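Long-range contacts in probable branched-chain amino acid ABC transporter, amino acid binding protein (PDB 3LKB), which binds valine and probably serves as the branched-chain amino acid receptor that delivers its ligand to an ABC transporter: residues A[43-49]-A[298-302]; A[129-133]-A[228-232]; A[137-141]-A[200-204]. The protein carries 2 engineered substitutions. All blocks are in the same frame, centred on the assembly; numbering follows the deposited sequence.

Interaction 1 of 3, residues A[43-49]-A[298-302]; sequences LVPGVVF and VEAIR
The turn and strand start at 43-49 pack on one turn of the long helix 285-308, at residues 298-302. Leu43 keeps helical backbone angles, and a type II beta turn runs from Val44 to Val47. It is closed by Val47 N to Val44 O at 3.2 Å, with Gly46 at phi 88°. Strand 47-49 follows. The CA atoms come closest at Val44 and Arg302, 5.3 Å apart.

Three side chains of 43-49 reach the helix. Val44, in the m rotamer, points its CB toward it. Val44 CG1 lies 3.6 Å from Arg302 CB and 4.0 Å from Val298 CG1. Phe49, also m with chi2 near -84°, rests its ring against Val298 and Ile301. Phe49 CZ is 4.2 Å from Val298 CG1 and 3.9 Å from Ile301 CG2, and Val298 CG2 lies over one ring face. Val298 is t. Ile301 is m with chi2 near 10°, between wells; its CB points toward 43-49 but its end leads away. Leu43 (chi1 near -99°, between wells; chi2 near 35°) adds a looser touch, Leu43 CD2 to Val298 CG1 at 4.5 Å. These contacts make the interface mainly apolar.

Arg302 has chi1 and chi2 t and chi3 p. Arg302 CD passes 3.5 Å from Leu43 O. The guanidinium stays within its own helix, on Glu299 (chi1 t, chi2 p). Arg302 NE is 2.9 Å from Glu299 OE1, and Arg302 NH2 is 2.7 Å from Glu299 OE2, a salt bridge. Glu299 OE2 also forms a salt bridge with Arg303.

Helix 285-308 covers the parallel strands 6-14 and 47-55, a helix-on-sheet layer as in the alpha/beta lobes of type I periplasmic binding proteins.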
# COMPACT_ATOMS: atom_id res chain seq x y z
N LEU A 43 -2.52 14.10 25.99
CA LEU A 43 -3.06 12.99 26.73
C LEU A 43 -2.14 12.51 27.84
O LEU A 43 -2.62 12.03 28.86
CB LEU A 43 -3.34 11.84 25.77
CG LEU A 43 -4.75 11.59 25.24
CD1 LEU A 43 -5.54 12.85 25.00
CD2 LEU A 43 -4.64 10.75 23.98
N VAL A 44 -0.83 12.58 27.65
CA VAL A 44 0.06 12.25 28.73
C VAL A 44 0.88 13.47 29.13
O VAL A 44 1.82 13.86 28.46
CB VAL A 44 0.96 11.00 28.49
CG1 VAL A 44 0.13 9.85 27.94
CG2 VAL A 44 2.08 11.34 27.54
N PRO A 45 0.53 14.04 30.26
CA PRO A 45 1.18 15.28 30.63
C PRO A 45 2.68 15.06 30.82
O PRO A 45 3.08 14.08 31.47
CB PRO A 45 0.49 15.66 31.96
CG PRO A 45 -0.81 14.75 32.03
CD PRO A 45 -0.29 13.49 31.35
N GLY A 46 3.46 15.92 30.18
CA GLY A 46 4.91 15.92 30.29
C GLY A 46 5.62 15.01 29.29
O GLY A 46 6.81 14.77 29.43
N VAL A 47 4.91 14.49 28.30
CA VAL A 47 5.51 13.54 27.36
C VAL A 47 5.23 13.95 25.92
O VAL A 47 4.08 14.14 25.53
CB VAL A 47 4.95 12.13 27.59
CG1 VAL A 47 5.37 11.19 26.46
CG2 VAL A 47 5.40 11.60 28.90
N VAL A 48 6.26 14.11 25.10
CA VAL A 48 5.97 14.19 23.66
C VAL A 48 6.31 12.87 22.99
O VAL A 48 7.40 12.32 23.21
CB VAL A 48 6.51 15.48 22.93
CG1 VAL A 48 6.83 16.55 23.94
CG2 VAL A 48 7.73 15.21 22.08
N PHE A 49 5.34 12.31 22.27
CA PHE A 49 5.59 11.05 21.58
C PHE A 49 6.35 11.29 20.29
O PHE A 49 5.99 12.13 19.47
CB PHE A 49 4.30 10.24 21.33
CG PHE A 49 3.67 9.71 22.60
CD1 PHE A 49 4.10 8.52 23.18
CD2 PHE A 49 2.64 10.42 23.23
CE1 PHE A 49 3.52 8.04 24.35
CE2 PHE A 49 2.05 9.95 24.41
CZ PHE A 49 2.48 8.77 24.97
N VAL A 298 -0.62 4.01 24.61
CA VAL A 298 -0.66 5.32 25.16
C VAL A 298 -1.35 5.29 26.55
O VAL A 298 -0.91 5.96 27.50
CB VAL A 298 -1.30 6.35 24.21
CG1 VAL A 298 -1.53 7.70 24.96
CG2 VAL A 298 -0.42 6.50 22.98
N GLU A 299 -2.40 4.52 26.72
CA GLU A 299 -2.97 4.52 28.09
C GLU A 299 -2.03 3.89 29.14
O GLU A 299 -2.02 4.30 30.28
CB GLU A 299 -4.38 3.93 28.11
CG GLU A 299 -4.99 3.64 29.52
CD GLU A 299 -5.43 4.88 30.28
OE1 GLU A 299 -5.27 5.98 29.73
OE2 GLU A 299 -5.95 4.77 31.43
N ALA A 300 -1.25 2.88 28.79
CA ALA A 300 -0.36 2.28 29.78
C ALA A 300 0.82 3.22 30.11
O ALA A 300 1.23 3.28 31.28
CB ALA A 300 0.16 0.96 29.33
N ILE A 301 1.34 3.96 29.14
CA ILE A 301 2.32 5.02 29.36
C ILE A 301 1.81 6.11 30.32
O ILE A 301 2.51 6.57 31.17
CB ILE A 301 2.85 5.69 28.02
CG1 ILE A 301 3.67 4.76 27.14
CG2 ILE A 301 3.58 6.91 28.27
CD1 ILE A 301 3.63 3.48 27.55
N ARG A 302 0.56 6.48 30.16
CA ARG A 302 -0.08 7.44 31.01
C ARG A 302 -0.21 6.96 32.44
O ARG A 302 0.08 7.67 33.34
CB ARG A 302 -1.45 7.88 30.45
CG ARG A 302 -2.05 9.02 31.17
CD ARG A 302 -3.47 9.25 30.89
NE ARG A 302 -4.27 8.19 31.37
CZ ARG A 302 -4.76 8.08 32.59
NH1 ARG A 302 -4.57 9.00 33.48
NH2 ARG A 302 -5.44 7.03 32.87

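Interaction 2 of 3, residues A[129-133]-A[228-232]; sequences QVVAL and LGAHY. With VAL (valine), chain C.
This is a buried helix-on-strand contact in an alpha/beta lobe of a periplasmic binding protein of the leucine-binding family. Helix 126-140 lies against the end of strand 226-229, in the lobe's central sheet, where the chain runs on toward the valine pocket.

Residues 129-133 are one helical turn, with Leu133 N to Gln129 O at 3.0 Å. Residues 228-229 are extended, Ala230 is loop, and 231-232 start a 3-10 turn. The CA atoms pair Gln129 with Ala230 at 5.6 Å and Leu133 with Leu228 at 7.1 Å.

Leu133 (m, t) points toward the strand and gives the helix its largest covered area here. Leu133 CD2 is 4.0 Å from Leu228 CB. Leu133 CD1 is 3.5 Å from Gly229 O and 4.0 Å from Ala230 N. Gly229 has no side chain, and a CB there would point away from the helix. Leu228 (m, p) points toward the helix. Val130 (t) adds Val130 CG2 to Ala230 CB at 4.4 Å.

Gln129 (m, t) makes the polar link. Gln129 OE1 takes a hydrogen bond from His231 N at 2.9 Å, with an N-H...O angle of 155°. Gln129 OE1 is also 3.5 Å from Ala230 CB. Gln129 NE2 is hydrogen-bonded to Thr124 OG1, so both ends of the amide are used.

Tyr232 (m) does not touch 129-133. It belongs to the valine pocket, along with Tyr126 at the start of the same helix. Tyr232 OH is hydrogen-bonded to Ala104 O, and Tyr232 OH lies 3.3 Å from atom O of the bound valine.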
# COMPACT_ATOMS: atom_id res chain seq x y z
N GLN A 129 -11.98 -17.18 17.15
CA GLN A 129 -12.74 -16.69 16.00
C GLN A 129 -13.16 -17.84 15.12
O GLN A 129 -14.33 -18.02 14.84
CB GLN A 129 -11.89 -15.64 15.20
CG GLN A 129 -11.71 -14.34 15.97
CD GLN A 129 -10.65 -13.43 15.42
OE1 GLN A 129 -10.24 -13.53 14.26
NE2 GLN A 129 -10.17 -12.57 16.26
N VAL A 130 -12.21 -18.64 14.69
CA VAL A 130 -12.48 -19.74 13.82
C VAL A 130 -13.38 -20.82 14.45
O VAL A 130 -14.30 -21.24 13.84
CB VAL A 130 -11.20 -20.35 13.17
CG1 VAL A 130 -11.45 -21.65 12.65
CG2 VAL A 130 -10.69 -19.53 12.15
N VAL A 131 -13.10 -21.19 15.69
CA VAL A 131 -13.95 -22.06 16.47
C VAL A 131 -15.35 -21.46 16.70
O VAL A 131 -16.31 -22.15 16.68
CB VAL A 131 -13.27 -22.46 17.82
CG1 VAL A 131 -14.13 -23.22 18.67
CG2 VAL A 131 -12.02 -23.14 17.60
N ALA A 132 -15.44 -20.16 16.90
CA ALA A 132 -16.73 -19.55 17.04
C ALA A 132 -17.56 -19.70 15.78
O ALA A 132 -18.70 -20.03 15.85
CB ALA A 132 -16.62 -18.12 17.50
N LEU A 133 -16.95 -19.43 14.65
CA LEU A 133 -17.55 -19.70 13.35
C LEU A 133 -17.98 -21.18 13.12
O LEU A 133 -19.05 -21.45 12.55
CB LEU A 133 -16.56 -19.30 12.23
CG LEU A 133 -16.31 -17.80 12.10
CD1 LEU A 133 -15.14 -17.56 11.24
CD2 LEU A 133 -17.57 -17.01 11.63
N LEU A 228 -17.38 -17.80 5.38
CA LEU A 228 -17.19 -17.21 6.70
C LEU A 228 -15.72 -16.88 6.86
O LEU A 228 -14.88 -17.35 6.10
CB LEU A 228 -17.66 -18.18 7.81
CG LEU A 228 -18.99 -18.96 7.54
CD1 LEU A 228 -18.80 -20.14 6.56
CD2 LEU A 228 -19.57 -19.47 8.88
N GLY A 229 -15.37 -16.09 7.86
CA GLY A 229 -13.99 -15.66 7.99
C GLY A 229 -13.68 -14.96 9.28
O GLY A 229 -14.54 -14.39 9.92
N ALA A 230 -12.41 -15.04 9.65
CA ALA A 230 -11.92 -14.50 10.86
C ALA A 230 -11.56 -13.03 10.68
O ALA A 230 -11.76 -12.44 9.63
CB ALA A 230 -10.74 -15.27 11.25
N HIS A 231 -10.98 -12.44 11.70
CA HIS A 231 -10.92 -11.00 11.80
C HIS A 231 -10.49 -10.20 10.53
O HIS A 231 -11.24 -9.31 10.08
CB HIS A 231 -10.05 -10.52 12.96
CG HIS A 231 -9.98 -9.04 12.96
ND1 HIS A 231 -8.95 -8.35 12.34
CD2 HIS A 231 -10.91 -8.12 13.30
CE1 HIS A 231 -9.24 -7.05 12.36
NE2 HIS A 231 -10.41 -6.89 12.94
N TYR A 232 -9.30 -10.51 10.00
CA TYR A 232 -8.72 -9.83 8.87
C TYR A 232 -9.39 -10.02 7.51
O TYR A 232 -9.02 -9.37 6.54
CB TYR A 232 -7.22 -10.14 8.80
CG TYR A 232 -6.47 -9.38 9.89
CD1 TYR A 232 -5.92 -10.08 10.99
CD2 TYR A 232 -6.42 -7.98 9.90
CE1 TYR A 232 -5.28 -9.41 12.03
CE2 TYR A 232 -5.76 -7.29 10.95
CZ TYR A 232 -5.18 -8.02 11.98
OH TYR A 232 -4.55 -7.41 13.03
N VAL C . -1.90 -10.28 8.94
CA VAL C . -1.75 -10.60 10.42
C VAL C . -1.09 -9.53 11.21
O VAL C . -1.86 -8.75 11.74
CB VAL C . -0.93 -11.85 10.69
CG1 VAL C . 0.46 -11.69 10.31
CG2 VAL C . -1.00 -12.11 12.06

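Interaction 3 of 3, residues A[137-141]-A[200-204]; sequences IAREK and EYVVH
The last turn of helix 126-140 packs on the start of strand 201-205, a helix-on-sheet contact within an alpha/beta lobe of the periplasmic binding protein fold. Residues 137-140 are helical and Lys141 leaves the helix (phi -157°, psi 112°). Residues 201-204 are extended. The CA atoms of Ile137 and Tyr201 are 7.7 Å apart, those of Lys141 and Glu200 9.6 Å.

The apolar part centres on Ile137 (m, t). Ile137 CG2 makes a CH-pi contact over the Tyr201 ring, 3.9 Å from the ring centroid and 7° off the normal. Ile137 CG1 is 3.6 Å from Tyr201 CD1, and Ile137 CD1 is 3.7 Å from Val203 CG2. Tyr201 (m, chi2 -97°) and Val203 (t) both point toward the helix, while Val202 between them points away, as strand alternation requires.

Two polar contacts form at the end of the helix, one salt bridge and one hydrogen bond. Lys141 (chi1 t) NZ to Glu200 OE2 at 2.9 Å is the salt bridge; as hydrogen bonds, this and Lys141 NZ to Glu200 OE1 at 3.2 Å are both weak. Glu200 OE1 also takes a hydrogen bond from Lys145 N. Glu140 (chi1 -87°) meets the tyrosine near its ring plane: Tyr201 OH donates to Glu140 OE2 at 2.8 Å.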
# COMPACT_ATOMS: atom_id res chain seq x y z
N ILE A 137 -21.49 -22.74 12.34
CA ILE A 137 -21.79 -23.72 11.30
C ILE A 137 -22.60 -24.94 11.84
O ILE A 137 -23.57 -25.34 11.20
CB ILE A 137 -20.53 -24.22 10.57
CG1 ILE A 137 -19.95 -23.13 9.67
CG2 ILE A 137 -20.86 -25.48 9.73
CD1 ILE A 137 -18.47 -23.36 9.31
N ALA A 138 -22.17 -25.51 12.97
CA ALA A 138 -22.77 -26.75 13.51
C ALA A 138 -24.20 -26.50 13.99
O ALA A 138 -25.04 -27.35 13.88
CB ALA A 138 -21.89 -27.37 14.63
N ARG A 139 -24.48 -25.31 14.53
CA ARG A 139 -25.86 -24.95 14.87
C ARG A 139 -26.76 -24.94 13.63
O ARG A 139 -27.90 -25.34 13.71
CB ARG A 139 -25.90 -23.56 15.47
CG ARG A 139 -25.49 -22.41 14.39
CD ARG A 139 -26.57 -21.32 13.97
NE ARG A 139 -26.59 -20.17 14.89
CZ ARG A 139 -26.88 -20.26 16.20
NH1 ARG A 139 -27.15 -21.45 16.74
NH2 ARG A 139 -26.88 -19.15 16.98
N GLU A 140 -26.24 -24.47 12.49
CA GLU A 140 -27.02 -24.41 11.25
C GLU A 140 -27.29 -25.78 10.65
O GLU A 140 -28.38 -26.02 10.18
CB GLU A 140 -26.30 -23.63 10.17
CG GLU A 140 -26.54 -22.19 10.21
CD GLU A 140 -26.80 -21.57 8.84
OE1 GLU A 140 -27.38 -20.46 8.85
OE2 GLU A 140 -26.42 -22.15 7.79
N LYS A 141 -26.27 -26.64 10.65
CA LYS A 141 -26.29 -27.86 9.87
C LYS A 141 -25.31 -28.85 10.47
O LYS A 141 -24.10 -28.60 10.42
CB LYS A 141 -25.85 -27.57 8.44
CG LYS A 141 -25.62 -28.82 7.59
CD LYS A 141 -26.83 -29.10 6.69
CE LYS A 141 -26.76 -30.48 6.03
NZ LYS A 141 -25.70 -30.56 4.98
N GLU A 200 -19.78 -27.31 1.88
CA GLU A 200 -20.97 -26.48 2.01
C GLU A 200 -20.69 -25.17 2.70
O GLU A 200 -21.50 -24.25 2.66
CB GLU A 200 -22.09 -27.25 2.71
CG GLU A 200 -21.64 -28.40 3.55
CD GLU A 200 -22.76 -29.43 3.81
OE1 GLU A 200 -22.54 -30.39 4.61
OE2 GLU A 200 -23.86 -29.25 3.22
N TYR A 201 -19.53 -25.10 3.33
CA TYR A 201 -19.14 -23.94 4.09
C TYR A 201 -17.67 -23.80 3.87
O TYR A 201 -16.93 -24.75 4.06
CB TYR A 201 -19.39 -24.17 5.57
CG TYR A 201 -20.84 -24.21 5.93
CD1 TYR A 201 -21.49 -23.07 6.42
CD2 TYR A 201 -21.58 -25.39 5.80
CE1 TYR A 201 -22.83 -23.11 6.75
CE2 TYR A 201 -22.94 -25.44 6.14
CZ TYR A 201 -23.56 -24.30 6.62
OH TYR A 201 -24.89 -24.33 6.95
N VAL A 202 -17.26 -22.62 3.48
CA VAL A 202 -15.85 -22.33 3.42
C VAL A 202 -15.48 -21.29 4.48
O VAL A 202 -16.05 -20.20 4.53
CB VAL A 202 -15.45 -21.77 2.04
CG1 VAL A 202 -13.98 -21.64 1.94
CG2 VAL A 202 -15.94 -22.66 0.99
N VAL A 203 -14.54 -21.65 5.34
CA VAL A 203 -14.07 -20.71 6.35
C VAL A 203 -12.74 -20.16 5.91
O VAL A 203 -11.84 -20.92 5.60
CB VAL A 203 -13.89 -21.41 7.69
CG1 VAL A 203 -13.20 -20.48 8.70
CG2 VAL A 203 -15.24 -21.86 8.18
N HIS A 204 -12.61 -18.83 5.91
CA HIS A 204 -11.36 -18.17 5.48
C HIS A 204 -10.52 -17.61 6.61
O HIS A 204 -11.03 -16.97 7.52
CB HIS A 204 -11.70 -16.99 4.58
CG HIS A 204 -12.22 -17.38 3.22
ND1 HIS A 204 -13.55 -17.68 2.98
CD2 HIS A 204 -11.58 -17.52 2.03
CE1 HIS A 204 -13.71 -17.95 1.70
NE2 HIS A 204 -12.54 -17.86 1.10

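Interactions 2 and 3 share helix 126-140 and set it on two neighbouring strands, 226-229 and 201-205, of one sheet. Their centres are 11 Å apart. Leu228 joins them: Leu228 CD2 is 3.8 Å from Ile137 CG1, and Leu228 N is 2.9 Å from Val202 O. Interaction 2 is fully buried, and its one polar link is a side-chain amide to backbone bond. Interaction 3 reaches the surface at the helix end, where charges appear. Interaction 1 lies on the opposite side of the chain's centre, with nearest atoms about 17 Å from interaction 2. It too is largely buried, but its salt bridge stays within the helix.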